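MSM0271 protein (Mycobacterium smegmatis, PDB 5SUH) forms double-ringed trimers that build part of the protein shell of the RMM bacterial microcompartment and probably help control transport across it. Local coordinates at residues Q169-A183 with Q202-T216. Sequence-based numbering, arbitrary orientation.
Sequences QSLLVYEMTPALFAA and QMIGAAGRLYIGGST
M203 packs its thioether against L180 and A183. Its SD lies 3.8 Å from L180 CD1. CG of M203 stands between its own backbone N and carbonyl carbon (chi1 67°), and with chi2 extended this carries the sulfur to L180 and A183. At G205 the carbonyl O accepts from a water that also takes the N-H of A179. A206 O receives the hydroxyl of T177, OG1 to O 2.8 Å, nearly in line with the carbonyl. A179 CA packs 3.4 Å from G208 N, where the chain turns after T177.

From G208 to G214 the strand runs antiparallel to 170-177. G208, L210, I212 and G214 form the hydrogen-bonded pairs with M176, Y174, L172 and S170. R209 lies alongside E175. Its NE (2.8 Å) and NH2 both hold E175 OE2, side-on and in the guanidinium plane, with the carboxylate turned 62° to it. L76 N of the second subunit binds E175 OE1, and E100 O of that subunit accepts from R209 NH2. V173 CG1 makes an off-centre CH-pi contact with the Y211 ring, 4.3 Å from its centroid, and L171 CD1 lies at the ring edge. The Y211 OH bonds to E79 of the second subunit. Beyond G214, T216 OG1 shares a 2.7 Å hydrogen bond with S170 OG.

The pair forms the centre of the four-stranded sheet of the second BMC domain, flanked by strands 138-145 and 197-202. Helix 216-232 packs on the side of Y174 and L210. The side of E175, R209 and Y211 meets the second subunit.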
ATOM      1  N   GLN A 169      29.821   6.969  -5.748  1.00 48.52           N
ATOM      2  CA  GLN A 169      29.489   8.350  -5.502  1.00 45.06           C
ATOM      3  C   GLN A 169      29.659   8.685  -3.998  1.00 57.37           C
ATOM      4  O   GLN A 169      29.647   7.783  -3.129  1.00 46.29           O
ATOM      5  CB  GLN A 169      28.060   8.628  -5.949  1.00 46.76           C
ATOM      6  CG  GLN A 169      27.840   8.671  -7.470  1.00 44.28           C
ATOM      7  CD  GLN A 169      26.448   9.209  -7.795  1.00 63.18           C
ATOM      8  OE1 GLN A 169      25.420   8.548  -7.575  1.00 63.67           O
ATOM      9  NE2 GLN A 169      26.410  10.450  -8.272  1.00 59.12           N
ATOM     10  N   SER A 170      29.800   9.975  -3.692  1.00 36.24           N
ATOM     11  CA  SER A 170      29.830  10.406  -2.308  1.00 38.24           C
ATOM     12  C   SER A 170      28.406  10.790  -1.859  1.00 46.99           C
ATOM     13  O   SER A 170      27.604  11.323  -2.635  1.00 46.57           O
ATOM     14  CB  SER A 170      30.794  11.577  -2.128  1.00 42.70           C
ATOM     15  OG  SER A 170      32.126  11.166  -2.369  1.00 53.11           O
ATOM     16  N   LEU A 171      28.091  10.505  -0.607  1.00 41.28           N
ATOM     17  CA  LEU A 171      26.757  10.763  -0.078  1.00 36.13           C
ATOM     18  C   LEU A 171      26.766  11.769   1.087  1.00 46.70           C
ATOM     19  O   LEU A 171      27.498  11.582   2.065  1.00 42.76           O
ATOM     20  CB  LEU A 171      26.134   9.457   0.384  1.00 39.42           C
ATOM     21  CG  LEU A 171      24.847   9.546   1.183  1.00 40.87           C
ATOM     22  CD1 LEU A 171      23.723  10.028   0.261  1.00 41.82           C
ATOM     23  CD2 LEU A 171      24.559   8.183   1.806  1.00 36.04           C
ATOM     24  N   LEU A 172      25.966  12.833   0.973  1.00 43.25           N
ATOM     25  CA  LEU A 172      25.762  13.752   2.095  1.00 44.26           C
ATOM     26  C   LEU A 172      24.428  13.498   2.778  1.00 49.51           C
ATOM     27  O   LEU A 172      23.382  13.457   2.113  1.00 48.12           O
ATOM     28  CB  LEU A 172      25.804  15.197   1.622  1.00 46.19           C
ATOM     29  CG  LEU A 172      25.211  16.253   2.554  1.00 39.40           C
ATOM     30  CD1 LEU A 172      26.019  16.412   3.847  1.00 44.81           C
ATOM     31  CD2 LEU A 172      25.098  17.566   1.805  1.00 40.68           C
ATOM     32  N   VAL A 173      24.451  13.319   4.095  1.00 40.63           N
ATOM     33  CA  VAL A 173      23.192  13.222   4.838  1.00 39.33           C
ATOM     34  C   VAL A 173      23.141  14.415   5.782  1.00 47.26           C
ATOM     35  O   VAL A 173      24.168  14.808   6.350  1.00 44.85           O
ATOM     36  CB  VAL A 173      23.025  11.875   5.633  1.00 46.21           C
ATOM     37  CG1 VAL A 173      22.768  10.688   4.689  1.00 36.14           C
ATOM     38  CG2 VAL A 173      24.227  11.598   6.534  1.00 48.31           C
ATOM     39  N   TYR A 174      21.954  15.005   5.925  1.00 47.19           N
ATOM     40  CA  TYR A 174      21.771  16.197   6.754  1.00 42.07           C
ATOM     41  C   TYR A 174      20.421  16.138   7.475  1.00 50.03           C
ATOM     42  O   TYR A 174      19.349  16.018   6.841  1.00 45.75           O
ATOM     43  CB  TYR A 174      21.833  17.456   5.896  1.00 44.93           C
ATOM     44  CG  TYR A 174      22.439  18.661   6.562  1.00 41.48           C
ATOM     45  CD1 TYR A 174      23.604  19.237   6.054  1.00 45.70           C
ATOM     46  CD2 TYR A 174      21.842  19.253   7.681  1.00 41.07           C
ATOM     47  CE1 TYR A 174      24.174  20.365   6.655  1.00 41.87           C
ATOM     48  CE2 TYR A 174      22.406  20.369   8.283  1.00 46.95           C
ATOM     49  CZ  TYR A 174      23.574  20.924   7.754  1.00 46.87           C
ATOM     50  OH  TYR A 174      24.159  22.037   8.331  1.00 57.53           O
ATOM     51  N   GLU A 175      20.470  16.220   8.795  1.00 37.85           N
ATOM     52  CA  GLU A 175      19.266  16.117   9.587  1.00 44.66           C
ATOM     53  C   GLU A 175      19.055  17.375  10.437  1.00 49.37           C
ATOM     54  O   GLU A 175      19.985  17.848  11.097  1.00 54.22           O
ATOM     55  CB  GLU A 175      19.324  14.856  10.475  1.00 39.10           C
ATOM     56  CG  GLU A 175      17.991  14.550  11.179  1.00 46.36           C
ATOM     57  CD  GLU A 175      17.970  13.218  11.927  1.00 57.59           C
ATOM     58  OE1 GLU A 175      19.043  12.618  12.173  1.00 61.64           O
ATOM     59  OE2 GLU A 175      16.860  12.763  12.260  1.00 60.16           O
ATOM     60  N   MET A 176      17.812  17.853  10.477  1.00 47.68           N
ATOM     61  CA  MET A 176      17.442  19.095  11.177  1.00 48.85           C
ATOM     62  C   MET A 176      16.040  19.028  11.779  1.00 52.78           C
ATOM     63  O   MET A 176      15.243  18.135  11.434  1.00 51.69           O
ATOM     64  CB  MET A 176      17.493  20.269  10.212  1.00 44.49           C
ATOM     65  CG  MET A 176      16.467  20.055   9.078  1.00 48.26           C
ATOM     66  SD  MET A 176      17.054  20.633   7.508  1.00 99.49           S
ATOM     67  CE  MET A 176      18.232  19.351   7.097  1.00 89.39           C
ATOM     68  N   THR A 177      15.725  19.993  12.642  1.00 47.42           N
ATOM     69  CA  THR A 177      14.363  20.118  13.138  1.00 43.33           C
ATOM     70  C   THR A 177      14.037  21.600  13.458  1.00 52.13           C
ATOM     71  O   THR A 177      14.907  22.344  13.917  1.00 43.82           O
ATOM     72  CB  THR A 177      14.099  19.194  14.365  1.00 43.65           C
ATOM     73  OG1 THR A 177      12.701  19.191  14.632  1.00 55.19           O
ATOM     74  CG2 THR A 177      14.874  19.619  15.646  1.00 44.95           C
ATOM     75  N   PRO A 178      12.792  22.052  13.168  1.00 53.76           N
ATOM     76  CA  PRO A 178      11.644  21.353  12.550  1.00 47.88           C
ATOM     77  C   PRO A 178      11.895  20.808  11.136  1.00 50.93           C
ATOM     78  O   PRO A 178      12.667  21.358  10.358  1.00 46.86           O
ATOM     79  CB  PRO A 178      10.541  22.431  12.493  1.00 45.21           C
ATOM     80  CG  PRO A 178      10.970  23.493  13.448  1.00 48.30           C
ATOM     81  CD  PRO A 178      12.484  23.466  13.459  1.00 44.11           C
ATOM     82  N   ALA A 179      11.187  19.734  10.818  1.00 46.64           N
ATOM     83  CA  ALA A 179      11.386  18.966   9.608  1.00 41.70           C
ATOM     84  C   ALA A 179      11.231  19.764   8.313  1.00 49.91           C
ATOM     85  O   ALA A 179      11.890  19.450   7.319  1.00 51.41           O
ATOM     86  CB  ALA A 179      10.407  17.765   9.597  1.00 40.38           C
ATOM     87  N   LEU A 180      10.363  20.774   8.305  1.00 43.04           N
ATOM     88  CA  LEU A 180      10.015  21.392   7.035  1.00 47.12           C
ATOM     89  C   LEU A 180      11.185  22.229   6.487  1.00 54.65           C
ATOM     90  O   LEU A 180      11.241  22.509   5.274  1.00 47.82           O
ATOM     91  CB  LEU A 180       8.756  22.248   7.159  1.00 47.74           C
ATOM     92  CG  LEU A 180       8.063  22.620   5.833  1.00 49.53           C
ATOM     93  CD1 LEU A 180       7.883  21.384   4.963  1.00 45.22           C
ATOM     94  CD2 LEU A 180       6.726  23.305   6.034  1.00 48.04           C
ATOM     95  N   PHE A 181      12.169  22.528   7.339  1.00 40.02           N
ATOM     96  CA  PHE A 181      13.347  23.290   6.889  1.00 46.39           C
ATOM     97  C   PHE A 181      14.176  22.491   5.894  1.00 49.67           C
ATOM     98  O   PHE A 181      15.051  23.037   5.216  1.00 54.84           O
ATOM     99  CB  PHE A 181      14.238  23.694   8.055  1.00 43.45           C
ATOM    100  CG  PHE A 181      13.754  24.901   8.804  1.00 52.06           C
ATOM    101  CD1 PHE A 181      13.493  26.096   8.148  1.00 54.10           C
ATOM    102  CD2 PHE A 181      13.525  24.831  10.173  1.00 56.40           C
ATOM    103  CE1 PHE A 181      13.054  27.220   8.852  1.00 45.83           C
ATOM    104  CE2 PHE A 181      13.075  25.940  10.875  1.00 58.54           C
ATOM    105  CZ  PHE A 181      12.841  27.137  10.207  1.00 50.30           C
ATOM    106  N   ALA A 182      13.900  21.194   5.805  1.00 44.48           N
ATOM    107  CA  ALA A 182      14.580  20.338   4.844  1.00 39.60           C
ATOM    108  C   ALA A 182      14.296  20.824   3.420  1.00 52.04           C
ATOM    109  O   ALA A 182      15.088  20.590   2.487  1.00 54.07           O
ATOM    110  CB  ALA A 182      14.163  18.901   5.027  1.00 36.89           C
ATOM    111  N   ALA A 183      13.144  21.470   3.260  1.00 49.01           N
ATOM    112  CA  ALA A 183      12.729  22.013   1.970  1.00 47.57           C
ATOM    113  C   ALA A 183      13.706  23.070   1.467  1.00 47.13           C
ATOM    114  O   ALA A 183      14.156  23.005   0.320  1.00 45.16           O
ATOM    115  CB  ALA A 183      11.332  22.594   2.062  1.00 47.31           C
ATOM    116  N   GLN A 202      13.089  14.256   3.172  1.00 52.69           N
ATOM    117  CA  GLN A 202      11.974  13.986   4.085  1.00 46.47           C
ATOM    118  C   GLN A 202      11.632  15.270   4.845  1.00 50.72           C
ATOM    119  O   GLN A 202      12.392  15.694   5.720  1.00 53.94           O
ATOM    120  CB  GLN A 202      12.341  12.874   5.049  1.00 60.34           C
ATOM    121  CG  GLN A 202      11.161  12.053   5.556  1.00 92.69           C
ATOM    122  CD  GLN A 202      11.554  11.075   6.663  1.00105.83           C
ATOM    123  OE1 GLN A 202      12.545  10.342   6.555  1.00106.85           O
ATOM    124  NE2 GLN A 202      10.753  11.039   7.720  1.00110.47           N
ATOM    125  N   MET A 203      10.521  15.917   4.501  1.00 48.81           N
ATOM    126  CA  MET A 203      10.210  17.206   5.126  1.00 49.24           C
ATOM    127  C   MET A 203       9.040  17.185   6.135  1.00 49.20           C
ATOM    128  O   MET A 203       8.610  18.232   6.607  1.00 59.28           O
ATOM    129  CB  MET A 203       9.983  18.264   4.057  1.00 50.69           C
ATOM    130  CG  MET A 203       8.782  18.074   3.205  1.00 64.48           C
ATOM    131  SD  MET A 203       8.794  19.306   1.913  1.00 85.71           S
ATOM    132  CE  MET A 203      10.024  18.626   0.876  1.00 37.95           C
ATOM    133  N   ILE A 204       8.515  15.998   6.429  1.00 51.97           N
ATOM    134  CA  ILE A 204       7.369  15.826   7.322  1.00 52.64           C
ATOM    135  C   ILE A 204       7.682  14.870   8.478  1.00 54.83           C
ATOM    136  O   ILE A 204       8.084  13.736   8.247  1.00 68.95           O
ATOM    137  CB  ILE A 204       6.165  15.265   6.579  1.00 46.00           C
ATOM    138  CG1 ILE A 204       5.716  16.219   5.483  1.00 41.98           C
ATOM    139  CG2 ILE A 204       5.036  15.024   7.545  1.00 41.68           C
ATOM    140  CD1 ILE A 204       4.643  15.613   4.595  1.00 46.81           C
ATOM    141  N   GLY A 205       7.468  15.314   9.712  1.00 55.50           N
ATOM    142  CA  GLY A 205       7.726  14.494  10.887  1.00 51.71           C
ATOM    143  C   GLY A 205       8.377  15.245  12.048  1.00 57.02           C
ATOM    144  O   GLY A 205       8.393  16.480  12.104  1.00 54.33           O
ATOM    145  N   ALA A 206       8.961  14.493  12.970  1.00 55.19           N
ATOM    146  CA  ALA A 206       9.687  15.113  14.065  1.00 55.04           C
ATOM    147  C   ALA A 206      11.029  15.717  13.590  1.00 52.37           C
ATOM    148  O   ALA A 206      11.493  16.703  14.163  1.00 47.29           O
ATOM    149  CB  ALA A 206       9.919  14.119  15.156  1.00 45.65           C
ATOM    150  N   ALA A 207      11.632  15.149  12.542  1.00 42.43           N
ATOM    151  CA  ALA A 207      12.926  15.645  12.016  1.00 47.68           C
ATOM    152  C   ALA A 207      12.964  15.559  10.509  1.00 40.35           C
ATOM    153  O   ALA A 207      12.326  14.699   9.918  1.00 51.39           O
ATOM    154  CB  ALA A 207      14.122  14.869  12.604  1.00 41.79           C
ATOM    155  N   GLY A 208      13.659  16.491   9.874  1.00 42.86           N
ATOM    156  CA  GLY A 208      13.811  16.432   8.430  1.00 38.66           C
ATOM    157  C   GLY A 208      15.114  15.743   8.048  1.00 46.64           C
ATOM    158  O   GLY A 208      16.124  15.851   8.749  1.00 47.71           O
ATOM    159  N   ARG A 209      15.097  15.035   6.927  1.00 48.53           N
ATOM    160  CA  ARG A 209      16.299  14.359   6.460  1.00 50.53           C
ATOM    161  C   ARG A 209      16.528  14.606   4.969  1.00 53.83           C
ATOM    162  O   ARG A 209      15.602  14.497   4.131  1.00 48.15           O
ATOM    163  CB  ARG A 209      16.219  12.855   6.741  1.00 41.51           C
ATOM    164  CG  ARG A 209      16.323  12.485   8.221  1.00 51.70           C
ATOM    165  CD  ARG A 209      14.956  12.328   8.852  1.00 48.69           C
ATOM    166  NE  ARG A 209      15.020  11.959  10.268  1.00 56.82           N
ATOM    167  CZ  ARG A 209      14.224  11.034  10.809  1.00 57.42           C
ATOM    168  NH1 ARG A 209      13.344  10.380  10.037  1.00 48.41           N
ATOM    169  NH2 ARG A 209      14.326  10.734  12.089  1.00 43.81           N
ATOM    170  N   LEU A 210      17.784  14.906   4.649  1.00 46.93           N
ATOM    171  CA  LEU A 210      18.199  15.204   3.290  1.00 39.00           C
ATOM    172  C   LEU A 210      19.273  14.189   2.850  1.00 44.75           C
ATOM    173  O   LEU A 210      20.252  13.967   3.570  1.00 39.64           O
ATOM    174  CB  LEU A 210      18.729  16.644   3.224  1.00 40.81           C
ATOM    175  CG  LEU A 210      19.178  17.207   1.870  1.00 50.49           C
ATOM    176  CD1 LEU A 210      18.085  16.978   0.819  1.00 52.34           C
ATOM    177  CD2 LEU A 210      19.540  18.687   1.972  1.00 42.66           C
ATOM    178  N   TYR A 211      19.075  13.569   1.683  1.00 45.66           N
ATOM    179  CA  TYR A 211      20.051  12.649   1.073  1.00 43.31           C
ATOM    180  C   TYR A 211      20.482  13.193  -0.293  1.00 46.32           C
ATOM    181  O   TYR A 211      19.669  13.298  -1.217  1.00 49.10           O
ATOM    182  CB  TYR A 211      19.471  11.246   0.869  1.00 39.63           C
ATOM    183  CG  TYR A 211      19.223  10.388   2.089  1.00 50.37           C
ATOM    184  CD1 TYR A 211      18.120  10.621   2.924  1.00 53.48           C
ATOM    185  CD2 TYR A 211      20.004   9.266   2.341  1.00 55.36           C
ATOM    186  CE1 TYR A 211      17.854   9.793   4.019  1.00 44.42           C
ATOM    187  CE2 TYR A 211      19.747   8.436   3.419  1.00 50.00           C
ATOM    188  CZ  TYR A 211      18.679   8.708   4.260  1.00 49.95           C
ATOM    189  OH  TYR A 211      18.430   7.872   5.329  1.00 48.66           O
ATOM    190  N   ILE A 212      21.765  13.489  -0.429  1.00 50.46           N
ATOM    191  CA  ILE A 212      22.339  14.081  -1.642  1.00 44.67           C
ATOM    192  C   ILE A 212      23.588  13.321  -2.123  1.00 46.17           C
ATOM    193  O   ILE A 212      24.477  12.984  -1.333  1.00 56.45           O
ATOM    194  CB  ILE A 212      22.670  15.585  -1.384  1.00 53.51           C
ATOM    195  CG1 ILE A 212      21.389  16.411  -1.442  1.00 52.83           C
ATOM    196  CG2 ILE A 212      23.645  16.131  -2.398  1.00 46.67           C
ATOM    197  CD1 ILE A 212      21.619  17.853  -1.139  1.00 63.15           C
ATOM    198  N   GLY A 213      23.637  13.034  -3.415  1.00 46.09           N
ATOM    199  CA  GLY A 213      24.746  12.313  -4.024  1.00 43.26           C
ATOM    200  C   GLY A 213      25.492  13.158  -5.041  1.00 46.08           C
ATOM    201  O   GLY A 213      24.916  14.065  -5.637  1.00 47.46           O
ATOM    202  N   GLY A 214      26.787  12.902  -5.205  1.00 47.06           N
ATOM    203  CA  GLY A 214      27.591  13.621  -6.187  1.00 46.09           C
ATOM    204  C   GLY A 214      29.071  13.351  -6.002  1.00 43.90           C
ATOM    205  O   GLY A 214      29.446  12.427  -5.239  1.00 41.13           O
ATOM    206  N   SER A 215      29.918  14.181  -6.616  1.00 41.31           N
ATOM    207  CA  SER A 215      31.363  14.078  -6.369  1.00 36.71           C
ATOM    208  C   SER A 215      31.622  14.633  -4.971  1.00 46.23           C
ATOM    209  O   SER A 215      30.821  15.439  -4.460  1.00 46.74           O
ATOM    210  CB  SER A 215      32.153  14.857  -7.398  1.00 42.04           C
ATOM    211  OG  SER A 215      31.995  16.256  -7.193  1.00 50.85           O
ATOM    212  N   THR A 216      32.745  14.270  -4.367  1.00 40.45           N
ATOM    213  CA  THR A 216      33.011  14.752  -3.011  1.00 46.62           C
ATOM    214  C   THR A 216      33.058  16.270  -2.932  1.00 47.92           C
ATOM    215  O   THR A 216      32.689  16.851  -1.896  1.00 52.00           O
ATOM    216  CB  THR A 216      34.323  14.193  -2.431  1.00 46.47           C
ATOM    217  OG1 THR A 216      34.251  12.761  -2.444  1.00 40.76           O
ATOM    218  CG2 THR A 216      34.563  14.695  -0.949  1.00 36.15           C
TER
HETATM  219  O   HOH W   1       8.933  18.993  12.750  1.00 40.61           O